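Local structure of ArsR family transcriptional regulator (Staphylococcus aureus, 6CDB) at residues T10-L13 against E14-T17; G24-N27 against R28-M32; K72-Q76 against S77-S81. The protein is a zinc-responsive repressor of the ArsR family that probably binds DNA through a winged helix-turn-helix domain to regulate transcription. The protein carries 1 engineered substitution. All coordinates share one frame; numbering follows the deposited sequence.

Interaction 1: T10-L13 against E14-T17; sequences TDTL and ERVT
L13 O is gripped twice from the next turn of the helix: T17 OG1 donates to it at 2.7 Å and T17 N at 2.9 Å. The two donors come in from opposite faces of the carbonyl plane, about 30° off it on either side. T17 can do this because its hydroxyl sits beside its own backbone N (chi1 -58°), turned back toward the preceding turn. E14 N to T10 O, R15 N to D11 O and V16 N to T12 O, each 2.9 Å, continue the i to i+4 bonding of the helix. All eight residues belong to helix 10-23, the N-terminal helix of this ArsR-type subunit, which lies against the second subunit of the dimer. R15 folds back over the preceding turn, its chain bent at chi3 (-66°), and T12 CA lies 3.9 Å above the guanidinium plane, toward the edge of the group. R15 NH1 passes D11 CB at 3.6 Å, whereas NH2 donates to the carbonyl of A98 of the second subunit. T12 OG1 is engaged with N9 and the carbonyl of E7, just upstream. Farther out, T10 and E14 run side by side with T10 CG2 4.2 Å from E14 CG, and both pack on Y26 of the second subunit. On the buried flank, V16 CG2 touches T12 O at 3.4 Å, and V16 packs on A98 of the second subunit.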
ATOM      1  N   THR A  10     -11.458  14.152   0.369  1.00 49.65           N
ATOM      2  CA  THR A  10     -10.316  14.316  -0.522  1.00 52.38           C
ATOM      3  C   THR A  10      -8.996  14.267   0.238  1.00 46.65           C
ATOM      4  O   THR A  10      -8.051  13.590  -0.190  1.00 43.12           O
ATOM      5  CB  THR A  10     -10.456  15.636  -1.286  1.00 53.44           C
ATOM      6  OG1 THR A  10     -11.563  15.542  -2.190  1.00 58.27           O
ATOM      7  CG2 THR A  10      -9.178  15.968  -2.065  1.00 51.61           C
ATOM      8  N   ASP A  11      -8.916  14.978   1.368  1.00 48.82           N
ATOM      9  CA  ASP A  11      -7.696  14.987   2.178  1.00 50.20           C
ATOM     10  C   ASP A  11      -7.272  13.573   2.566  1.00 46.86           C
ATOM     11  O   ASP A  11      -6.093  13.209   2.442  1.00 45.74           O
ATOM     12  CB  ASP A  11      -7.915  15.836   3.433  1.00 54.09           C
ATOM     13  CG  ASP A  11      -8.593  17.165   3.128  1.00 60.37           C
ATOM     14  OD1 ASP A  11      -9.548  17.534   3.857  1.00 60.20           O
ATOM     15  OD2 ASP A  11      -8.170  17.835   2.156  1.00 60.90           O
ATOM     16  N   THR A  12      -8.221  12.763   3.046  1.00 43.39           N
ATOM     17  CA  THR A  12      -7.902  11.390   3.419  1.00 43.54           C
ATOM     18  C   THR A  12      -7.242  10.647   2.266  1.00 40.44           C
ATOM     19  O   THR A  12      -6.199  10.009   2.444  1.00 34.98           O
ATOM     20  CB  THR A  12      -9.159  10.638   3.864  1.00 47.22           C
ATOM     21  OG1 THR A  12      -9.815  11.363   4.911  1.00 49.81           O
ATOM     22  CG2 THR A  12      -8.769   9.248   4.376  1.00 40.45           C
ATOM     23  N   LEU A  13      -7.845  10.710   1.073  1.00 35.58           N
ATOM     24  CA  LEU A  13      -7.301   9.953  -0.051  1.00 36.16           C
ATOM     25  C   LEU A  13      -5.966  10.521  -0.512  1.00 36.38           C
ATOM     26  O   LEU A  13      -5.124   9.780  -1.022  1.00 34.79           O
ATOM     27  CB  LEU A  13      -8.308   9.909  -1.205  1.00 39.33           C
ATOM     28  CG  LEU A  13      -9.634   9.175  -0.917  1.00 38.67           C
ATOM     29  CD1 LEU A  13     -10.401   8.886  -2.207  1.00 33.75           C
ATOM     30  CD2 LEU A  13      -9.398   7.881  -0.116  1.00 34.97           C
ATOM     31  N   GLU A  14      -5.744  11.821  -0.333  1.00 35.93           N
ATOM     32  CA  GLU A  14      -4.420  12.356  -0.616  1.00 37.74           C
ATOM     33  C   GLU A  14      -3.376  11.781   0.338  1.00 36.71           C
ATOM     34  O   GLU A  14      -2.297  11.361  -0.103  1.00 35.17           O
ATOM     35  CB  GLU A  14      -4.449  13.878  -0.547  1.00 40.66           C
ATOM     36  CG  GLU A  14      -5.298  14.510  -1.650  1.00 47.24           C
ATOM     37  CD  GLU A  14      -4.440  15.169  -2.708  1.00 55.54           C
ATOM     38  OE1 GLU A  14      -3.941  16.288  -2.445  1.00 61.46           O
ATOM     39  OE2 GLU A  14      -4.248  14.558  -3.787  1.00 57.40           O
ATOM     40  N   ARG A  15      -3.675  11.744   1.644  1.00 35.95           N
ATOM     41  CA  ARG A  15      -2.727  11.151   2.589  1.00 39.04           C
ATOM     42  C   ARG A  15      -2.499   9.675   2.285  1.00 34.72           C
ATOM     43  O   ARG A  15      -1.360   9.200   2.329  1.00 32.37           O
ATOM     44  CB  ARG A  15      -3.208  11.349   4.028  1.00 39.76           C
ATOM     45  CG  ARG A  15      -3.455  12.815   4.373  1.00 47.84           C
ATOM     46  CD  ARG A  15      -3.443  13.084   5.870  1.00 51.55           C
ATOM     47  NE  ARG A  15      -4.560  12.437   6.554  1.00 56.01           N
ATOM     48  CZ  ARG A  15      -5.796  12.932   6.621  1.00 55.78           C
ATOM     49  NH1 ARG A  15      -6.091  14.094   6.041  1.00 54.83           N
ATOM     50  NH2 ARG A  15      -6.743  12.261   7.266  1.00 50.93           N
ATOM     51  N   VAL A  16      -3.568   8.945   1.941  1.00 33.67           N
ATOM     52  CA  VAL A  16      -3.437   7.552   1.503  1.00 35.16           C
ATOM     53  C   VAL A  16      -2.485   7.455   0.312  1.00 33.15           C
ATOM     54  O   VAL A  16      -1.597   6.586   0.254  1.00 30.28           O
ATOM     55  CB  VAL A  16      -4.826   6.978   1.164  1.00 35.55           C
ATOM     56  CG1 VAL A  16      -4.687   5.708   0.347  1.00 34.04           C
ATOM     57  CG2 VAL A  16      -5.617   6.709   2.436  1.00 32.29           C
ATOM     58  N   THR A  17      -2.664   8.352  -0.658  1.00 33.07           N
ATOM     59  CA  THR A  17      -1.758   8.427  -1.796  1.00 32.22           C
ATOM     60  C   THR A  17      -0.313   8.626  -1.349  1.00 33.64           C
ATOM     61  O   THR A  17       0.599   7.989  -1.887  1.00 34.41           O
ATOM     62  CB  THR A  17      -2.198   9.555  -2.735  1.00 33.88           C
ATOM     63  OG1 THR A  17      -3.538   9.312  -3.172  1.00 30.95           O
ATOM     64  CG2 THR A  17      -1.286   9.637  -3.956  1.00 34.16           C
TER

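Interaction 2: G24-N27 against R28-M32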
ATOM      1  N   GLY A  24       6.254   2.850  -2.213  1.00 32.47           N
ATOM      2  CA  GLY A  24       6.649   2.367  -3.522  1.00 29.67           C
ATOM      3  C   GLY A  24       8.161   2.432  -3.698  1.00 34.58           C
ATOM      4  O   GLY A  24       8.659   3.090  -4.609  1.00 33.14           O
ATOM      5  N   ASP A  25       8.900   1.751  -2.831  1.00 32.08           N
ATOM      6  CA  ASP A  25      10.360   1.841  -2.797  1.00 33.61           C
ATOM      7  C   ASP A  25      10.887   0.517  -2.266  1.00 35.00           C
ATOM      8  O   ASP A  25      10.533   0.129  -1.149  1.00 31.73           O
ATOM      9  CB  ASP A  25      10.805   3.014  -1.912  1.00 33.31           C
ATOM     10  CG  ASP A  25      12.324   3.159  -1.826  1.00 37.65           C
ATOM     11  OD1 ASP A  25      12.856   4.185  -2.291  1.00 41.93           O
ATOM     12  OD2 ASP A  25      12.988   2.268  -1.275  1.00 33.61           O
ATOM     13  N   TYR A  26      11.727  -0.164  -3.056  1.00 34.52           N
ATOM     14  CA  TYR A  26      12.141  -1.531  -2.722  1.00 34.87           C
ATOM     15  C   TYR A  26      12.806  -1.608  -1.354  1.00 33.11           C
ATOM     16  O   TYR A  26      12.504  -2.499  -0.549  1.00 31.05           O
ATOM     17  CB  TYR A  26      13.088  -2.062  -3.796  1.00 36.72           C
ATOM     18  CG  TYR A  26      13.645  -3.443  -3.521  1.00 38.05           C
ATOM     19  CD1 TYR A  26      12.818  -4.559  -3.541  1.00 38.24           C
ATOM     20  CD2 TYR A  26      14.999  -3.630  -3.281  1.00 40.10           C
ATOM     21  CE1 TYR A  26      13.307  -5.818  -3.309  1.00 40.15           C
ATOM     22  CE2 TYR A  26      15.511  -4.902  -3.042  1.00 42.21           C
ATOM     23  CZ  TYR A  26      14.655  -5.990  -3.058  1.00 41.32           C
ATOM     24  OH  TYR A  26      15.133  -7.251  -2.827  1.00 44.79           O
ATOM     25  N   ASN A  27      13.741  -0.697  -1.086  1.00 33.26           N
ATOM     26  CA  ASN A  27      14.459  -0.721   0.181  1.00 32.61           C
ATOM     27  C   ASN A  27      13.552  -0.360   1.347  1.00 29.26           C
ATOM     28  O   ASN A  27      13.694  -0.917   2.441  1.00 27.57           O
ATOM     29  CB  ASN A  27      15.670   0.218   0.118  1.00 34.00           C
ATOM     30  CG  ASN A  27      16.849  -0.414  -0.589  1.00 35.18           C
ATOM     31  OD1 ASN A  27      17.008  -1.637  -0.567  1.00 32.19           O
ATOM     32  ND2 ASN A  27      17.680   0.412  -1.233  1.00 38.27           N
ATOM     33  N   ARG A  28      12.626   0.579   1.139  1.00 28.90           N
ATOM     34  CA  ARG A  28      11.656   0.890   2.186  1.00 29.61           C
ATOM     35  C   ARG A  28      10.752  -0.301   2.471  1.00 27.43           C
ATOM     36  O   ARG A  28      10.400  -0.550   3.623  1.00 26.89           O
ATOM     37  CB  ARG A  28      10.815   2.108   1.807  1.00 28.44           C
ATOM     38  CG  ARG A  28      11.568   3.416   1.908  1.00 32.37           C
ATOM     39  CD  ARG A  28      10.627   4.611   1.836  1.00 33.95           C
ATOM     40  NE  ARG A  28      11.404   5.782   1.462  1.00 40.16           N
ATOM     41  CZ  ARG A  28      11.261   6.438   0.323  1.00 44.62           C
ATOM     42  NH1 ARG A  28      10.311   6.084  -0.541  1.00 42.97           N
ATOM     43  NH2 ARG A  28      12.053   7.476   0.070  1.00 44.34           N
ATOM     44  N   ILE A  29      10.367  -1.047   1.435  1.00 28.15           N
ATOM     45  CA  ILE A  29       9.610  -2.274   1.659  1.00 28.63           C
ATOM     46  C   ILE A  29      10.447  -3.287   2.442  1.00 28.13           C
ATOM     47  O   ILE A  29       9.930  -4.003   3.307  1.00 25.16           O
ATOM     48  CB  ILE A  29       9.120  -2.842   0.316  1.00 29.38           C
ATOM     49  CG1 ILE A  29       7.988  -1.961  -0.242  1.00 29.64           C
ATOM     50  CG2 ILE A  29       8.658  -4.291   0.466  1.00 27.42           C
ATOM     51  CD1 ILE A  29       6.837  -1.741   0.762  1.00 32.39           C
ATOM     52  N   ARG A  30      11.753  -3.356   2.164  1.00 26.87           N
ATOM     53  CA  ARG A  30      12.593  -4.300   2.902  1.00 29.16           C
ATOM     54  C   ARG A  30      12.700  -3.908   4.370  1.00 27.38           C
ATOM     55  O   ARG A  30      12.644  -4.767   5.270  1.00 28.12           O
ATOM     56  CB  ARG A  30      13.982  -4.388   2.262  1.00 28.91           C
ATOM     57  CG  ARG A  30      14.017  -5.172   0.958  1.00 30.89           C
ATOM     58  CD  ARG A  30      15.370  -5.853   0.812  1.00 39.48           C
ATOM     59  NE  ARG A  30      16.428  -4.874   0.622  1.00 39.00           N
ATOM     60  CZ  ARG A  30      17.691  -5.015   1.026  1.00 35.15           C
ATOM     61  NH1 ARG A  30      18.097  -6.110   1.676  1.00 37.45           N
ATOM     62  NH2 ARG A  30      18.548  -4.041   0.780  1.00 35.06           N
ATOM     63  N   ILE A  31      12.860  -2.614   4.632  1.00 26.43           N
ATOM     64  CA  ILE A  31      12.868  -2.131   6.010  1.00 26.28           C
ATOM     65  C   ILE A  31      11.542  -2.461   6.693  1.00 27.44           C
ATOM     66  O   ILE A  31      11.513  -2.960   7.827  1.00 27.34           O
ATOM     67  CB  ILE A  31      13.154  -0.620   6.037  1.00 27.93           C
ATOM     68  CG1 ILE A  31      14.566  -0.326   5.501  1.00 29.71           C
ATOM     69  CG2 ILE A  31      12.934  -0.053   7.443  1.00 27.08           C
ATOM     70  CD1 ILE A  31      14.853   1.152   5.332  1.00 26.44           C
ATOM     71  N   MET A  32      10.423  -2.181   6.010  1.00 28.17           N
ATOM     72  CA  MET A  32       9.114  -2.398   6.623  1.00 28.01           C
ATOM     73  C   MET A  32       8.863  -3.872   6.892  1.00 25.95           C
ATOM     74  O   MET A  32       8.269  -4.227   7.913  1.00 27.15           O
ATOM     75  CB  MET A  32       8.003  -1.845   5.734  1.00 25.47           C
ATOM     76  CG  MET A  32       8.013  -0.334   5.539  1.00 29.33           C
ATOM     77  SD  MET A  32       7.451   0.595   6.963  1.00 33.67           S
ATOM     78  CE  MET A  32       5.676   0.371   6.763  1.00 31.21           C
TER
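D25 caps the first turn of helix 26-37, in a local contact where the loop after helix 10-23 enters the next helix. D25 OD2 accepts from R28 N at 3.0 Å, meeting it on the anti side and 28° out of the carboxylate plane. CG of D25 is anti to the backbone N, which swings the carboxylate forward to the backbone N of R28. The other oxygen, OD1, lies 3.6 Å above one face of the R28 guanidinium. This salt bridge to NH1 is long and rests on charge alone, since no N-H points at the oxygen; NH1 donates instead to the carbonyl of A22. From D25 O to I29 N, at 2.8 Å, the i to i+4 bonding begins. One turn on, R30 serves two neighbours. Its NH2 donates to N27 OD1 at 3.2 Å, with the oxygen nearly in the guanidinium plane, and NE adds a weak bond to the same atom. Its methylene CG lies over the Y26 ring as a CH-pi contact, 4.3 Å from the centroid and 15° off the normal. The ring and guanidinium planes are only 20° apart, and R30 NH1 goes on to the carbonyl of L49. Elsewhere on the helix, I31 packs on I45 and L60, and I29 on F20 of the second subunit. The cap is a classic Asp N-cap, here starting a helix that packs against helices 42-49 and 53-65, the two helices of the helix-turn-helix in an ArsR-type domain.

Interaction 3: K72-Q76 against S77-S81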
ATOM      1  N   LYS A  72      11.079   4.200  19.871  1.00 45.90           N
ATOM      2  CA  LYS A  72      11.217   4.369  21.310  1.00 50.83           C
ATOM      3  C   LYS A  72      12.691   4.249  21.671  1.00 51.65           C
ATOM      4  O   LYS A  72      13.453   3.571  20.987  1.00 49.48           O
ATOM      5  CB  LYS A  72      10.401   3.319  22.092  1.00 49.75           C
ATOM      6  CG  LYS A  72      10.364   3.560  23.595  1.00 54.78           C
ATOM      7  CD  LYS A  72       9.553   4.807  23.954  1.00 59.02           C
ATOM      8  CE  LYS A  72      10.335   5.757  24.865  1.00 57.13           C
ATOM      9  NZ  LYS A  72      11.161   6.728  24.079  1.00 53.72           N
ATOM     10  N   ARG A  73      13.098   4.918  22.742  1.00 55.23           N
ATOM     11  CA  ARG A  73      14.479   4.824  23.196  1.00 59.02           C
ATOM     12  C   ARG A  73      14.587   3.702  24.224  1.00 59.90           C
ATOM     13  O   ARG A  73      13.882   3.710  25.238  1.00 61.78           O
ATOM     14  CB  ARG A  73      14.964   6.149  23.777  1.00 58.26           C
ATOM     15  CG  ARG A  73      16.301   6.029  24.483  1.00 63.98           C
ATOM     16  CD  ARG A  73      17.023   7.359  24.545  1.00 65.92           C
ATOM     17  NE  ARG A  73      18.467   7.172  24.575  1.00 65.78           N
ATOM     18  CZ  ARG A  73      19.244   7.143  23.494  1.00 66.12           C
ATOM     19  NH1 ARG A  73      18.710   7.291  22.286  1.00 65.88           N
ATOM     20  NH2 ARG A  73      20.555   6.967  23.620  1.00 63.99           N
ATOM     21  N   GLN A  74      15.450   2.728  23.949  1.00 61.44           N
ATOM     22  CA  GLN A  74      15.701   1.619  24.860  1.00 63.66           C
ATOM     23  C   GLN A  74      17.200   1.513  25.097  1.00 63.72           C
ATOM     24  O   GLN A  74      17.984   1.448  24.141  1.00 63.96           O
ATOM     25  CB  GLN A  74      15.146   0.301  24.308  1.00 64.42           C
ATOM     26  CG  GLN A  74      16.007  -0.918  24.645  1.00 68.73           C
ATOM     27  CD  GLN A  74      15.309  -2.233  24.326  1.00 71.01           C
ATOM     28  OE1 GLN A  74      14.484  -2.709  25.104  1.00 75.73           O
ATOM     29  NE2 GLN A  74      15.643  -2.831  23.186  1.00 66.71           N
ATOM     30  N   GLY A  75      17.593   1.503  26.370  1.00 66.39           N
ATOM     31  CA  GLY A  75      18.996   1.544  26.732  1.00 63.56           C
ATOM     32  C   GLY A  75      19.699   2.710  26.069  1.00 65.72           C
ATOM     33  O   GLY A  75      19.485   3.871  26.437  1.00 65.12           O
ATOM     34  N   GLN A  76      20.511   2.413  25.055  1.00 64.45           N
ATOM     35  CA  GLN A  76      21.267   3.430  24.343  1.00 64.10           C
ATOM     36  C   GLN A  76      20.693   3.783  22.973  1.00 62.72           C
ATOM     37  O   GLN A  76      21.093   4.806  22.405  1.00 67.31           O
ATOM     38  CB  GLN A  76      22.729   2.971  24.177  1.00 62.00           C
ATOM     39  CG  GLN A  76      23.702   4.063  23.740  1.00 62.19           C
ATOM     40  CD  GLN A  76      24.819   3.546  22.828  1.00 61.84           C
ATOM     41  OE1 GLN A  76      25.848   3.048  23.299  1.00 58.28           O
ATOM     42  NE2 GLN A  76      24.619   3.675  21.516  1.00 60.46           N
ATOM     43  N   SER A  77      19.766   2.994  22.428  1.00 60.64           N
ATOM     44  CA  SER A  77      19.452   3.079  21.008  1.00 60.50           C
ATOM     45  C   SER A  77      17.973   3.362  20.742  1.00 58.62           C
ATOM     46  O   SER A  77      17.108   3.199  21.612  1.00 55.97           O
ATOM     47  CB  SER A  77      19.868   1.786  20.288  1.00 59.95           C
ATOM     48  OG  SER A  77      19.647   0.654  21.112  1.00 62.21           O
ATOM     49  N   MET A  78      17.706   3.801  19.508  1.00 53.17           N
ATOM     50  CA  MET A  78      16.353   4.000  19.005  1.00 50.20           C
ATOM     51  C   MET A  78      15.854   2.706  18.369  1.00 44.49           C
ATOM     52  O   MET A  78      16.436   2.215  17.396  1.00 44.31           O
ATOM     53  CB  MET A  78      16.307   5.141  17.983  1.00 50.40           C
ATOM     54  CG  MET A  78      16.280   6.542  18.581  1.00 53.87           C
ATOM     55  SD  MET A  78      15.023   6.723  19.867  1.00 66.98           S
ATOM     56  CE  MET A  78      15.630   8.195  20.700  1.00 65.15           C
ATOM     57  N   ILE A  79      14.776   2.162  18.914  1.00 43.18           N
ATOM     58  CA  ILE A  79      14.145   0.953  18.407  1.00 37.15           C
ATOM     59  C   ILE A  79      12.929   1.368  17.590  1.00 39.78           C
ATOM     60  O   ILE A  79      12.047   2.080  18.090  1.00 40.13           O
ATOM     61  CB  ILE A  79      13.754   0.013  19.555  1.00 40.44           C
ATOM     62  CG1 ILE A  79      14.986  -0.321  20.395  1.00 46.47           C
ATOM     63  CG2 ILE A  79      13.082  -1.243  19.033  1.00 37.77           C
ATOM     64  CD1 ILE A  79      16.187  -0.727  19.579  1.00 44.83           C
ATOM     65  N   TYR A  80      12.882   0.929  16.336  1.00 35.20           N
ATOM     66  CA  TYR A  80      11.779   1.235  15.444  1.00 35.79           C
ATOM     67  C   TYR A  80      10.813   0.067  15.351  1.00 33.88           C
ATOM     68  O   TYR A  80      11.176  -1.087  15.581  1.00 32.00           O
ATOM     69  CB  TYR A  80      12.286   1.607  14.050  1.00 33.48           C
ATOM     70  CG  TYR A  80      12.875   2.996  14.026  1.00 38.56           C
ATOM     71  CD1 TYR A  80      14.141   3.231  14.544  1.00 38.73           C
ATOM     72  CD2 TYR A  80      12.164   4.075  13.500  1.00 36.36           C
ATOM     73  CE1 TYR A  80      14.688   4.495  14.546  1.00 40.79           C
ATOM     74  CE2 TYR A  80      12.711   5.355  13.496  1.00 38.46           C
ATOM     75  CZ  TYR A  80      13.978   5.549  14.024  1.00 41.87           C
ATOM     76  OH  TYR A  80      14.559   6.792  14.042  1.00 47.64           O
ATOM     77  N   SER A  81       9.566   0.386  15.007  1.00 33.22           N
ATOM     78  CA  SER A  81       8.553  -0.633  14.806  1.00 32.58           C
ATOM     79  C   SER A  81       7.524  -0.091  13.829  1.00 28.69           C
ATOM     80  O   SER A  81       7.436   1.119  13.606  1.00 28.43           O
ATOM     81  CB  SER A  81       7.895  -1.021  16.133  1.00 34.14           C
ATOM     82  OG  SER A  81       7.387   0.140  16.780  1.00 32.90           O
TER
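K72 O receives I79 N at 2.8 Å in a nearly straight bond (170° at the hydrogen), and K72 N returns to I79 O at 2.9 Å. The next hydrogen-bonded pair, Q74 with S77, closes the end of the ladder through Q74 N to S77 O and S77 N to Q74 O; in the latter the donor stands above the carbonyl plane, 35° out of it. Between them R73 and M78 form a non-hydrogen-bonded pair, where M78 CA-H points at K72 O and R73 CA-H at S77 O. Q74 to S77 is a type II' turn with G75 at its positive-phi corner, making strands 69-74 and 77-82 a beta hairpin with a two-residue loop, G75-Q76, the wing of the winged helix-turn-helix fold. On one face of the hairpin the side chains of R73 and M78 cross at about a right angle. M78 bends at chi2 (-50°) and carries its methyl CE to the guanidinium edge, 3.6 Å from R73 NH1 and 3.8 Å from R73 CB. On the face of Q74 and I79, the extended glutamine passes I79 CG1 with NE2 at 3.8 Å and CB at 4.0 Å, while I79 also packs on E39.

Overall arrangement
The three contacts follow one another along the chain within one ArsR-type subunit and nowhere touch. Interactions 1 and 2 sit on consecutive helices, 10-23 and 26-37, with centres 21 Å apart; both face the second subunit, and R30 of interaction 2 packs on L13 of the partner copy, so the dimer brings the two together across subunits. Interaction 3, the surface hairpin, lies on the other side of the chain's centre from interaction 1, about 30 Å between centres, and 20 Å from interaction 2. None holds zinc, which H97 and H100 bind here; the side chain of V16 in interaction 1 is about 10 Å from that of H86, a zinc-binding residue of this protein.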